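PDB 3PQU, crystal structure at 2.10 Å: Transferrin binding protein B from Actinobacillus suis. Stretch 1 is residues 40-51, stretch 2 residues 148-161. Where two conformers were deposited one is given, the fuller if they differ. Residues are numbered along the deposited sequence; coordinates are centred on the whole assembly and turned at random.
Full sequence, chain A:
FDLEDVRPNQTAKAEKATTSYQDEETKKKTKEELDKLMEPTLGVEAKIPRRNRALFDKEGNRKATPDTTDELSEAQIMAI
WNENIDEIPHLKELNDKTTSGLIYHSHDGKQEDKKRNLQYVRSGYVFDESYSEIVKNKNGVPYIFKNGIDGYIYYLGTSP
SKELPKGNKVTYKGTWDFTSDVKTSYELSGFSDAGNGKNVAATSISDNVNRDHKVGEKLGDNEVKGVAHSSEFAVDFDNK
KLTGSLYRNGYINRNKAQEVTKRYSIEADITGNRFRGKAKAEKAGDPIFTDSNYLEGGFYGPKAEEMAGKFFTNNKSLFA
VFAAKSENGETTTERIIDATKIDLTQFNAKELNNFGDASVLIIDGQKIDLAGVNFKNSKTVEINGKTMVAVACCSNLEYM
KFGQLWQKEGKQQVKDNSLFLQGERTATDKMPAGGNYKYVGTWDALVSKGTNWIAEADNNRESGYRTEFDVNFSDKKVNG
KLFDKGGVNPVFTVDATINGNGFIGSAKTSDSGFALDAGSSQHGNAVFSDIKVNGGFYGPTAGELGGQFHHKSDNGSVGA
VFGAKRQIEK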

# COMPACT_ATOMS: atom_id res chain seq x y z
N PRO A 40 -2.63 -6.43 -3.40
CA PRO A 40 -2.28 -5.02 -3.22
C PRO A 40 -0.77 -4.80 -3.26
O PRO A 40 -0.01 -5.63 -2.77
N THR A 41 -0.34 -3.69 -3.85
CA THR A 41 1.08 -3.32 -3.84
C THR A 41 1.21 -1.81 -3.75
O THR A 41 0.24 -1.08 -3.99
N LEU A 42 2.41 -1.32 -3.43
CA LEU A 42 2.61 0.12 -3.39
C LEU A 42 2.43 0.74 -4.76
O LEU A 42 1.88 1.84 -4.89
N GLY A 43 2.92 0.04 -5.78
CA GLY A 43 2.68 0.45 -7.16
C GLY A 43 2.68 -0.68 -8.16
O GLY A 43 2.97 -1.84 -7.81
N VAL A 44 2.41 -0.35 -9.42
CA VAL A 44 2.42 -1.31 -10.54
C VAL A 44 2.96 -0.62 -11.82
O VAL A 44 2.68 0.56 -12.04
N GLU A 45 3.72 -1.33 -12.65
CA GLU A 45 4.19 -0.77 -13.93
C GLU A 45 4.09 -1.82 -15.05
O GLU A 45 4.11 -3.02 -14.79
N ALA A 46 3.99 -1.36 -16.30
CA ALA A 46 4.10 -2.24 -17.46
C ALA A 46 4.83 -1.53 -18.59
O ALA A 46 4.62 -0.36 -18.85
N LYS A 47 5.67 -2.29 -19.27
CA LYS A 47 6.40 -1.80 -20.43
C LYS A 47 5.46 -1.51 -21.60
O LYS A 47 4.50 -2.24 -21.83
N ILE A 48 5.74 -0.46 -22.35
CA ILE A 48 4.96 -0.12 -23.55
C ILE A 48 5.32 -1.10 -24.67
O ILE A 48 6.50 -1.20 -25.04
N PRO A 49 4.34 -1.86 -25.20
CA PRO A 49 4.66 -2.87 -26.24
C PRO A 49 5.14 -2.25 -27.55
O PRO A 49 4.66 -1.18 -27.95
N ARG A 50 6.09 -2.94 -28.19
CA ARG A 50 6.77 -2.49 -29.42
C ARG A 50 6.87 -3.72 -30.31
O ARG A 50 7.31 -4.76 -29.85
N ARG A 51 6.47 -3.61 -31.57
CA ARG A 51 6.52 -4.79 -32.46
C ARG A 51 7.95 -5.13 -32.86
O ARG A 51 8.74 -4.24 -33.11
N GLY A 148 11.22 3.59 -31.92
CA GLY A 148 10.20 4.51 -31.48
C GLY A 148 10.09 4.63 -29.96
O GLY A 148 11.08 4.45 -29.25
N ILE A 149 8.90 4.95 -29.46
CA ILE A 149 8.71 5.14 -28.01
C ILE A 149 9.14 3.91 -27.21
O ILE A 149 8.81 2.78 -27.58
N ASP A 150 9.90 4.14 -26.15
CA ASP A 150 10.29 3.07 -25.24
C ASP A 150 10.09 3.56 -23.83
O ASP A 150 10.66 4.58 -23.45
N GLY A 151 9.28 2.84 -23.04
CA GLY A 151 9.03 3.30 -21.69
C GLY A 151 7.99 2.48 -20.97
O GLY A 151 7.77 1.32 -21.34
N TYR A 152 7.33 3.09 -19.98
CA TYR A 152 6.46 2.37 -19.06
C TYR A 152 5.21 3.16 -18.71
O TYR A 152 5.22 4.39 -18.69
N ILE A 153 4.13 2.44 -18.44
CA ILE A 153 2.94 3.04 -17.83
C ILE A 153 2.98 2.57 -16.38
O ILE A 153 3.30 1.41 -16.12
N TYR A 154 2.67 3.43 -15.42
CA TYR A 154 2.78 3.00 -14.03
C TYR A 154 1.93 3.84 -13.09
O TYR A 154 1.45 4.92 -13.45
N TYR A 155 1.78 3.35 -11.87
CA TYR A 155 1.45 4.20 -10.74
C TYR A 155 2.28 3.77 -9.55
O TYR A 155 2.68 2.60 -9.44
N LEU A 156 2.54 4.70 -8.65
CA LEU A 156 3.26 4.37 -7.43
C LEU A 156 2.81 5.28 -6.31
O LEU A 156 2.77 6.50 -6.47
N GLY A 157 2.47 4.71 -5.16
CA GLY A 157 2.02 5.50 -4.05
C GLY A 157 2.86 5.26 -2.82
O GLY A 157 3.60 4.28 -2.74
N THR A 158 2.76 6.18 -1.87
CA THR A 158 3.48 6.04 -0.62
C THR A 158 2.52 6.28 0.53
O THR A 158 1.49 6.93 0.37
N SER A 159 2.85 5.73 1.70
CA SER A 159 2.00 5.84 2.88
C SER A 159 0.57 5.35 2.67
O SER A 159 -0.37 6.15 2.72
N PRO A 160 0.38 4.04 2.46
CA PRO A 160 -0.98 3.49 2.30
C PRO A 160 -1.81 3.88 3.52
O PRO A 160 -1.37 3.66 4.65
N SER A 161 -3.00 4.41 3.28
CA SER A 161 -3.74 5.15 4.31
C SER A 161 -4.12 4.31 5.52
O SER A 161 -4.59 3.18 5.40

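The most directional side-chain contact between the stretches comes from Arg-50, whose CA-to-CB bond points toward the other stretch. With chi1 at -79° (m), chi2 off-well at 144° and chi3 at 63° (p), its guanidinium reaches the backbone before the second strand. Arg-50 NH1 donates to Ile-149 O at 2.9 Å with an N-H...O angle of 154°; its bond to Gly-148 O, at 3.1 Å and 122°, is weak. Both oxygens lie at the guanidinium edge, near its plane. Asp-150 (chi1 t) instead places OD2 over one guanidinium face, 3.6 Å from Arg-50 NE. This salt bridge therefore rests on charge alone, since no N-H points at the oxygen.

Water 1 lies 2.7 Å from Asp-150 OD2 and 2.8 Å from Ile-48 O, in geometry that suits donation to either, and its oxygen accepts from Gly-151 N at 2.9 Å, so it links the stretches where the strand pairing ends.

Between them, the strands form an antiparallel ladder, their directions 158° apart. Reciprocal bonds join Ala-46 and Ile-153, N to O at 2.9 Å each way, and Val-44 and Tyr-155, with Tyr-155 N to Val-44 O at 2.9 Å and Val-44 N to Tyr-155 O at 3.0 Å. This register sets which side chains are neighbours.

On the face carrying Val-44, Ala-46, Ile-153 and Tyr-155, the Tyr-155 side chain (chi1 80°, p; chi2 87°) bends nearer the first stretch. Gly-43 CA sits 4.3 Å from the centroid of the Tyr-155 ring, 25° off its normal, which defines a CH-pi contact over the face. Val-44 (t) brings CG2 to 3.7 Å from Tyr-155 CE2.

The opposite face carries Glu-45, Lys-47, Tyr-152, Tyr-154 and Leu-156. Glu-45 CB meets Tyr-154 CB at 3.7 Å, but the end of the Tyr-154 side chain (chi1 p) leads away. Tyr-152 (m) lies obliquely beside Lys-47, its CD1 3.9 Å from Lys-47 CA. Gly-43 leaves room here for Leu-156 (t, p): an ideal CB on the glycine would fall 2.8 Å from Leu-156 CD1 and 2.4 Å from Tyr-155 O, both clashes.

Apolar contacts extend beyond both ends of the paired segment. Ile-48 (m, t) points toward the second stretch, with CD1 3.7 Å from Ile-149 CG2 and CG1 4.2 Å from Ile-153 CD1. Leu-42 (m, t) has the largest covered area, 92 Å²; its CD2 approaches Pro-160 CG to 3.6 Å and its CB lies 4.2 Å from Leu-156 CD1.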

# COMPACT_ATOMS: atom_id res chain seq x y z
CB PRO A 40 -2.82 -4.72 -1.82
CG PRO A 40 -2.79 -6.06 -1.13
CD PRO A 40 -3.19 -7.03 -2.17
CB THR A 41 1.82 -3.79 -5.12
OG1 THR A 41 1.14 -3.27 -6.26
CG2 THR A 41 1.86 -5.32 -5.20
CB LEU A 42 3.99 0.47 -2.85
CG LEU A 42 4.15 0.18 -1.36
CD1 LEU A 42 5.61 0.35 -0.96
CD2 LEU A 42 3.24 1.09 -0.55
CB VAL A 44 0.99 -1.82 -10.84
CG1 VAL A 44 1.02 -2.82 -11.98
CG2 VAL A 44 0.31 -2.43 -9.56
CB GLU A 45 5.65 -0.29 -13.83
CG GLU A 45 6.66 -1.46 -13.75
CD GLU A 45 8.13 -1.02 -13.61
OE1 GLU A 45 9.02 -1.86 -13.87
OE2 GLU A 45 8.40 0.15 -13.22
CB ALA A 46 2.73 -2.70 -17.94
CB LYS A 47 7.43 -2.85 -20.84
CG LYS A 47 8.35 -2.46 -21.98
CD LYS A 47 9.57 -3.37 -21.99
CE LYS A 47 10.68 -2.87 -22.89
NZ LYS A 47 11.94 -3.64 -22.64
CB ILE A 48 5.24 1.37 -24.01
CG1 ILE A 48 4.77 2.37 -22.92
CG2 ILE A 48 4.55 1.69 -25.34
CD1 ILE A 48 5.18 3.87 -23.19
CB PRO A 49 3.33 -3.61 -26.45
CG PRO A 49 2.61 -3.47 -25.13
CD PRO A 49 2.97 -2.05 -24.68
CB ARG A 50 8.20 -2.02 -29.09
CG ARG A 50 8.31 -0.60 -28.50
CD ARG A 50 9.42 -0.49 -27.46
NE ARG A 50 10.78 -0.72 -27.96
CZ ARG A 50 11.52 0.20 -28.57
NH1 ARG A 50 11.05 1.43 -28.78
NH2 ARG A 50 12.74 -0.10 -28.98
CB ARG A 51 5.68 -4.57 -33.71
CG ARG A 51 5.48 -5.85 -34.54
CD ARG A 51 4.46 -5.62 -35.63
NE ARG A 51 4.87 -4.59 -36.58
CZ ARG A 51 5.57 -4.85 -37.69
NH1 ARG A 51 5.93 -6.10 -37.96
NH2 ARG A 51 5.91 -3.87 -38.51
CB ILE A 149 7.25 5.54 -27.67
CG1 ILE A 149 7.00 7.00 -28.09
CG2 ILE A 149 6.92 5.37 -26.15
CD1 ILE A 149 5.55 7.42 -27.95
CB ASP A 150 11.78 2.70 -25.41
CG ASP A 150 12.15 1.46 -24.63
OD1 ASP A 150 13.23 1.42 -24.00
OD2 ASP A 150 11.35 0.52 -24.63
CB TYR A 152 7.23 2.08 -17.77
CG TYR A 152 8.50 1.31 -17.98
CD1 TYR A 152 8.55 -0.06 -17.75
CD2 TYR A 152 9.65 1.95 -18.43
CE1 TYR A 152 9.74 -0.78 -17.96
CE2 TYR A 152 10.83 1.25 -18.64
CZ TYR A 152 10.87 -0.12 -18.40
OH TYR A 152 12.05 -0.79 -18.62
CB ILE A 153 1.68 2.52 -18.50
CG1 ILE A 153 1.73 2.79 -20.03
CG2 ILE A 153 0.44 3.14 -17.85
CD1 ILE A 153 1.94 4.27 -20.45
CB TYR A 154 4.24 3.07 -13.57
CG TYR A 154 4.66 4.49 -13.20
CD1 TYR A 154 4.74 4.90 -11.86
CD2 TYR A 154 4.92 5.44 -14.17
CE1 TYR A 154 5.10 6.20 -11.51
CE2 TYR A 154 5.28 6.75 -13.84
CZ TYR A 154 5.36 7.12 -12.51
OH TYR A 154 5.71 8.40 -12.18
CB TYR A 155 -0.08 4.18 -10.41
CG TYR A 155 -0.56 2.98 -9.59
CD1 TYR A 155 -0.50 3.00 -8.20
CD2 TYR A 155 -1.07 1.84 -10.22
CE1 TYR A 155 -0.94 1.90 -7.45
CE2 TYR A 155 -1.50 0.74 -9.47
CZ TYR A 155 -1.43 0.78 -8.08
OH TYR A 155 -1.87 -0.30 -7.33
CB LEU A 156 4.77 4.55 -7.65
CG LEU A 156 5.66 4.30 -6.44
CD1 LEU A 156 5.52 2.85 -5.98
CD2 LEU A 156 7.10 4.62 -6.80
CB THR A 158 4.68 7.02 -0.55
OG1 THR A 158 5.44 6.78 0.65
CG2 THR A 158 4.20 8.45 -0.54
CB SER A 159 1.98 7.28 3.38
OG SER A 159 1.10 7.39 4.48
CB PRO A 160 -0.75 1.98 2.30
CG PRO A 160 0.69 1.81 1.89
CD PRO A 160 1.41 2.99 2.46
CB SER A 161 -4.95 5.81 3.67
OG SER A 161 -4.55 6.53 2.51
O HOH W 1 8.73 0.22 -24.09